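Local coordinates for protein G/U mismatch-specific DNA glycosylase (Deinococcus radiodurans, PDB 2C2Q) that is a mismatch-specific DNA glycosylase of the uracil-DNA glycosylase superfamily, with an alpha/beta fold around a central, mostly parallel sheet, at residues S13-V18 and A86-G91; L26-V31 and I117-S122. The protein carries 1 engineered substitution. One frame throughout, in Å; residues are numbered along the deposited sequence.

Contact 1. Residues S13-V18 and A86-G91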
loop_
_atom_site.group_PDB
_atom_site.type_symbol
_atom_site.label_atom_id
_atom_site.label_comp_id
_atom_site.label_asym_id
_atom_site.label_seq_id
_atom_site.Cartn_x
_atom_site.Cartn_y
_atom_site.Cartn_z
ATOM N N SER A 13 14.296 12.867 3.054
ATOM C CA SER A 13 15.518 13.704 3.000
ATOM C C SER A 13 16.630 12.907 2.302
ATOM O O SER A 13 17.753 12.810 2.818
ATOM C CB SER A 13 15.955 14.101 4.404
ATOM O OG SER A 13 14.893 14.731 5.091
ATOM N N GLY A 14 16.279 12.316 1.152
ATOM C CA GLY A 14 17.139 11.358 0.448
ATOM C C GLY A 14 17.493 10.001 1.074
ATOM O O GLY A 14 18.349 9.276 0.549
ATOM N N GLU A 15 16.915 9.618 2.190
ATOM C CA GLU A 15 17.253 8.316 2.735
ATOM C C GLU A 15 16.378 7.211 2.112
ATOM O O GLU A 15 16.753 6.042 2.129
ATOM C CB GLU A 15 17.127 8.300 4.229
ATOM C CG GLU A 15 18.069 9.331 4.878
ATOM C CD GLU A 15 18.086 9.280 6.395
ATOM O OE1 GLU A 15 17.408 8.427 7.033
ATOM O OE2 GLU A 15 18.840 10.116 6.985
ATOM N N TYR A 16 15.208 7.574 1.616
ATOM C CA TYR A 16 14.292 6.500 1.129
ATOM C C TYR A 16 14.828 5.949 -0.194
ATOM O O TYR A 16 15.296 6.709 -1.048
ATOM C CB TYR A 16 12.903 7.031 0.903
ATOM C CG TYR A 16 12.117 7.403 2.140
ATOM C CD1 TYR A 16 12.571 7.102 3.449
ATOM C CD2 TYR A 16 10.905 8.095 2.000
ATOM C CE1 TYR A 16 11.817 7.482 4.547
ATOM C CE2 TYR A 16 10.172 8.492 3.079
ATOM C CZ TYR A 16 10.611 8.189 4.341
ATOM O OH TYR A 16 9.794 8.600 5.372
ATOM N N LEU A 17 14.732 4.634 -0.375
ATOM C CA LEU A 17 15.224 3.960 -1.572
ATOM C C LEU A 17 14.366 4.343 -2.773
ATOM O O LEU A 17 14.876 4.513 -3.871
ATOM C CB LEU A 17 15.277 2.432 -1.389
ATOM C CG LEU A 17 16.051 1.877 -0.163
ATOM C CD1 LEU A 17 16.058 0.407 -0.189
ATOM C CD2 LEU A 17 17.495 2.458 -0.129
ATOM N N VAL A 18 13.041 4.522 -2.554
ATOM C CA VAL A 18 12.111 4.941 -3.584
ATOM C C VAL A 18 11.152 5.981 -2.914
ATOM O O VAL A 18 10.848 5.770 -1.745
ATOM C CB VAL A 18 11.252 3.778 -4.091
ATOM C CG1 VAL A 18 10.478 4.268 -5.316
ATOM C CG2 VAL A 18 12.198 2.575 -4.489
ATOM N N ALA A 86 8.665 -0.301 5.568
ATOM C CA ALA A 86 10.121 -0.134 5.541
ATOM C C ALA A 86 10.553 0.642 4.265
ATOM O O ALA A 86 10.317 0.181 3.130
ATOM C CB ALA A 86 10.790 -1.464 5.599
ATOM N N LYS A 87 11.178 1.806 4.450
ATOM C CA LYS A 87 11.494 2.671 3.321
ATOM C C LYS A 87 13.008 2.758 2.973
ATOM O O LYS A 87 13.369 3.248 1.930
ATOM C CB LYS A 87 10.989 4.068 3.617
ATOM C CG LYS A 87 9.470 4.210 3.537
ATOM C CD LYS A 87 8.883 3.905 2.112
ATOM C CE LYS A 87 9.522 4.776 1.043
ATOM N NZ LYS A 87 8.749 4.791 -0.264
ATOM N N ARG A 88 13.849 2.379 3.938
ATOM C CA ARG A 88 15.306 2.515 3.803
ATOM C C ARG A 88 16.032 1.202 3.536
ATOM O O ARG A 88 17.286 1.198 3.489
ATOM C CB ARG A 88 15.864 3.108 5.123
ATOM C CG ARG A 88 15.294 4.525 5.429
ATOM C CD ARG A 88 15.947 5.201 6.665
ATOM N NE ARG A 88 15.446 6.562 6.897
ATOM C CZ ARG A 88 14.242 6.838 7.428
ATOM N NH1 ARG A 88 13.397 5.862 7.757
ATOM N NH2 ARG A 88 13.884 8.107 7.637
ATOM N N HIS A 89 15.281 0.096 3.399
ATOM C CA HIS A 89 15.867 -1.206 3.159
ATOM C C HIS A 89 14.999 -1.910 2.113
ATOM O O HIS A 89 13.811 -1.635 1.998
ATOM C CB HIS A 89 15.843 -2.063 4.445
ATOM C CG HIS A 89 16.606 -1.468 5.605
ATOM N ND1 HIS A 89 16.086 -0.478 6.417
ATOM C CD2 HIS A 89 17.853 -1.730 6.079
ATOM C CE1 HIS A 89 16.978 -0.161 7.351
ATOM N NE2 HIS A 89 18.064 -0.900 7.159
ATOM N N SER A 90 15.614 -2.856 1.395
ATOM C CA SER A 90 14.899 -3.641 0.417
ATOM C C SER A 90 15.132 -5.110 0.663
ATOM O O SER A 90 16.096 -5.505 1.352
ATOM C CB SER A 90 15.350 -3.242 -0.989
ATOM O OG SER A 90 16.708 -3.631 -1.275
ATOM N N GLY A 91 14.264 -5.921 0.076
ATOM C CA GLY A 91 14.426 -7.371 0.097
ATOM C C GLY A 91 13.155 -7.991 0.631
ATOM O O GLY A 91 12.116 -7.296 0.782
HETATM O O HOH W 1 11.248 9.487 7.309
HETATM O O HOH W 2 11.871 2.803 -0.481
#
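K87 meets Y16 and V18 at the two ends of its side chain. Its CB sits over one face of the Y16 ring, 3.8 Å from the centroid and 25° off the ring normal, a CH-pi contact displaced toward CD1. Bends at chi2 and chi3 bring CE to Y16 CD2 (3.7 Å), and NZ beyond it donates to V18 O at 2.7 Å from above the carbonyl plane. The same ammonium forms a salt bridge with D20. K87 O is gripped twice: L17 N donates to it at 3.0 Å with a nearly straight N-H...O angle of 171°, and water 2 donates to it while accepting from V18 N.

R88 starts away from the loop but returns with its tip. NE binds E15 OE1 at 2.7 Å, on the anti lone pair of the carboxylate, in a salt bridge with the carboxylate and guanidinium planes 73° apart. Y16 CE1 lies over one guanidinium face, and water 1 links NH2 (3.0 Å) to Y16 OH. Further on, L17 CD1 packs against the backbone at H89 C (3.4 Å) and against CB of S90.

Both segments are irregular loops: 86-91 follows strand 80-84, while the loop holding 13-18 precedes strand 28-32. Helix 103-113 flanks them: its E105 forms a salt bridge with R88 NH1, and its K109 hydrogen-bonds Y16 OH.

Contact 2. Residues L26-V31 and I117-S122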
loop_
_atom_site.group_PDB
_atom_site.type_symbol
_atom_site.label_atom_id
_atom_site.label_comp_id
_atom_site.label_asym_id
_atom_site.label_seq_id
_atom_site.Cartn_x
_atom_site.Cartn_y
_atom_site.Cartn_z
ATOM N N LEU A 26 -6.235 12.037 -0.884
ATOM C CA LEU A 26 -6.231 10.790 -1.629
ATOM C C LEU A 26 -7.345 9.874 -1.136
ATOM O O LEU A 26 -7.647 9.886 0.028
ATOM C CB LEU A 26 -4.897 10.033 -1.493
ATOM C CG LEU A 26 -3.693 10.700 -2.245
ATOM C CD1 LEU A 26 -2.438 9.977 -1.673
ATOM C CD2 LEU A 26 -3.752 10.527 -3.689
ATOM N N THR A 27 -7.861 9.115 -2.076
ATOM C CA THR A 27 -8.852 8.067 -1.743
ATOM C C THR A 27 -8.209 6.838 -1.070
ATOM O O THR A 27 -8.770 6.234 -0.115
ATOM C CB THR A 27 -9.671 7.677 -2.984
ATOM O OG1 THR A 27 -10.290 8.857 -3.567
ATOM C CG2 THR A 27 -10.855 6.823 -2.517
ATOM N N LEU A 28 -7.036 6.447 -1.527
ATOM C CA LEU A 28 -6.515 5.177 -1.122
ATOM C C LEU A 28 -4.974 5.245 -1.152
ATOM O O LEU A 28 -4.415 5.596 -2.184
ATOM C CB LEU A 28 -6.964 4.101 -2.126
ATOM C CG LEU A 28 -6.207 2.721 -2.126
ATOM C CD1 LEU A 28 -6.373 2.037 -0.751
ATOM C CD2 LEU A 28 -6.686 1.819 -3.273
ATOM N N VAL A 29 -4.357 4.870 -0.047
ATOM C CA VAL A 29 -2.910 4.631 -0.077
ATOM C C VAL A 29 -2.643 3.143 0.161
ATOM O O VAL A 29 -3.098 2.568 1.167
ATOM C CB VAL A 29 -2.234 5.466 1.015
ATOM C CG1 VAL A 29 -0.741 5.078 1.221
ATOM C CG2 VAL A 29 -2.420 6.993 0.758
ATOM N N LEU A 30 -1.842 2.579 -0.734
ATOM C CA LEU A 30 -1.496 1.132 -0.748
ATOM C C LEU A 30 -0.109 1.017 -0.134
ATOM O O LEU A 30 0.847 1.657 -0.617
ATOM C CB LEU A 30 -1.519 0.571 -2.148
ATOM C CG LEU A 30 -2.974 0.481 -2.672
ATOM C CD1 LEU A 30 -2.975 0.801 -4.193
ATOM C CD2 LEU A 30 -3.582 -0.937 -2.244
ATOM N N VAL A 31 -0.026 0.270 0.950
ATOM C CA VAL A 31 1.197 0.204 1.759
ATOM C C VAL A 31 1.817 -1.217 1.725
ATOM O O VAL A 31 1.145 -2.206 2.140
ATOM C CB VAL A 31 0.906 0.550 3.218
ATOM C CG1 VAL A 31 2.225 0.492 4.043
ATOM C CG2 VAL A 31 0.190 1.935 3.348
ATOM N N ILE A 117 -8.631 5.723 2.615
ATOM C CA ILE A 117 -8.365 4.305 2.888
ATOM C C ILE A 117 -6.865 4.102 2.956
ATOM O O ILE A 117 -6.138 4.719 2.160
ATOM C CB ILE A 117 -8.939 3.385 1.807
ATOM C CG1 ILE A 117 -10.483 3.604 1.646
ATOM C CG2 ILE A 117 -8.601 1.928 2.187
ATOM C CD1 ILE A 117 -10.967 3.104 0.322
ATOM N N VAL A 118 -6.417 3.335 3.958
ATOM C CA VAL A 118 -5.043 2.763 3.922
ATOM C C VAL A 118 -5.215 1.253 3.730
ATOM O O VAL A 118 -5.865 0.620 4.555
ATOM C CB VAL A 118 -4.264 3.096 5.221
ATOM C CG1 VAL A 118 -2.868 2.317 5.256
ATOM C CG2 VAL A 118 -4.008 4.581 5.236
ATOM N N ALA A 119 -4.661 0.691 2.650
ATOM C CA ALA A 119 -4.841 -0.754 2.401
ATOM C C ALA A 119 -3.438 -1.381 2.380
ATOM O O ALA A 119 -2.600 -0.992 1.575
ATOM C CB ALA A 119 -5.577 -1.033 1.100
ATOM N N PHE A 120 -3.157 -2.229 3.372
ATOM C CA PHE A 120 -1.901 -3.004 3.379
ATOM C C PHE A 120 -1.959 -4.054 2.290
ATOM O O PHE A 120 -2.974 -4.767 2.140
ATOM C CB PHE A 120 -1.644 -3.658 4.747
ATOM C CG PHE A 120 -1.417 -2.633 5.818
ATOM C CD1 PHE A 120 -0.128 -2.125 6.023
ATOM C CD2 PHE A 120 -2.493 -2.068 6.510
ATOM C CE1 PHE A 120 0.134 -1.137 6.961
ATOM C CE2 PHE A 120 -2.222 -1.060 7.463
ATOM C CZ PHE A 120 -0.925 -0.618 7.682
ATOM N N THR A 121 -0.915 -4.110 1.474
ATOM C CA THR A 121 -0.894 -5.089 0.346
ATOM C C THR A 121 -0.356 -6.457 0.753
ATOM O O THR A 121 -0.064 -7.283 -0.096
ATOM C CB THR A 121 -0.082 -4.532 -0.849
ATOM O OG1 THR A 121 1.299 -4.335 -0.418
ATOM C CG2 THR A 121 -0.630 -3.110 -1.226
ATOM N N SER A 122 -0.164 -6.659 2.041
ATOM C CA SER A 122 0.105 -8.005 2.575
ATOM C C SER A 122 -0.246 -8.050 4.056
ATOM O O SER A 122 -0.247 -7.041 4.757
ATOM C CB SER A 122 1.581 -8.389 2.381
ATOM O OG SER A 122 2.395 -7.489 3.136
HETATM O O HOH W 3 1.673 -4.404 3.739
#
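V31 and V118 interlock through their methyls: V31 CG2 meets V118 CG1 at 3.6 Å, the closest side-chain pair between the two segments. The other V31 branch, CG1, is anti to the backbone N (chi1 -179°) and comes up beside the F120 ring, 3.9 Å from CE1. V31 and F120 lie side by side, pointing the same way, so the valine fits between V118 and the ring.

L28, I117, L30 and A119 project from the opposite face. L28 CD1 is the bump here: it touches I117 CG2 and lies 3.7 Å from A119 CB, filling the low spot over the small alanine. L30 CD2 also reaches the A119 methyl, CD2 to CB 3.9 Å, and meets T121 CG2 at 3.8 Å, the leucine and threonine side chains crossing at about a right angle.

Strands 28-32 and 117-120 are neighbouring inner, parallel strands of the superfamily's alpha/beta sheet; the axes of 28-31 and 117-120 approach to 4.7 Å with 21° between their directions. V29 N to I117 O, A119 N to V29 O and V31 N to A119 O repeat with N-H...O angles near 167°, while I117 N to T27 O is weak. Past the last bridge, T121 N donates to V31 O at 2.9 Å, and water 3 also donates to that oxygen. T121 OG1 is hydrogen-bonded to Y46. Helix 171-188 packs on the alanine face through L176, which touches both L28 and A119.

Overall arrangement
Contact 1 and contact 2 lie about 18 Å apart between centres and about 7 Å between nearest atoms, without touching. Contact 2 is close to the middle of the chain, about 4 Å from its centre, whereas contact 1 is partly buried and about 15 Å out. Their segments alternate in sequence: 13-18 leads into 26-31, and 86-91 is followed by 117-122 after helix 103-113. Strand 80-84 connects them, since it pairs with 28-32 and runs on toward 86-91. An acetate ion lies about 6 Å from the V18 side chain, and an acetate about 5 Å from that of T121; probably from the crystallisation liquor, such ions may mark a pocket.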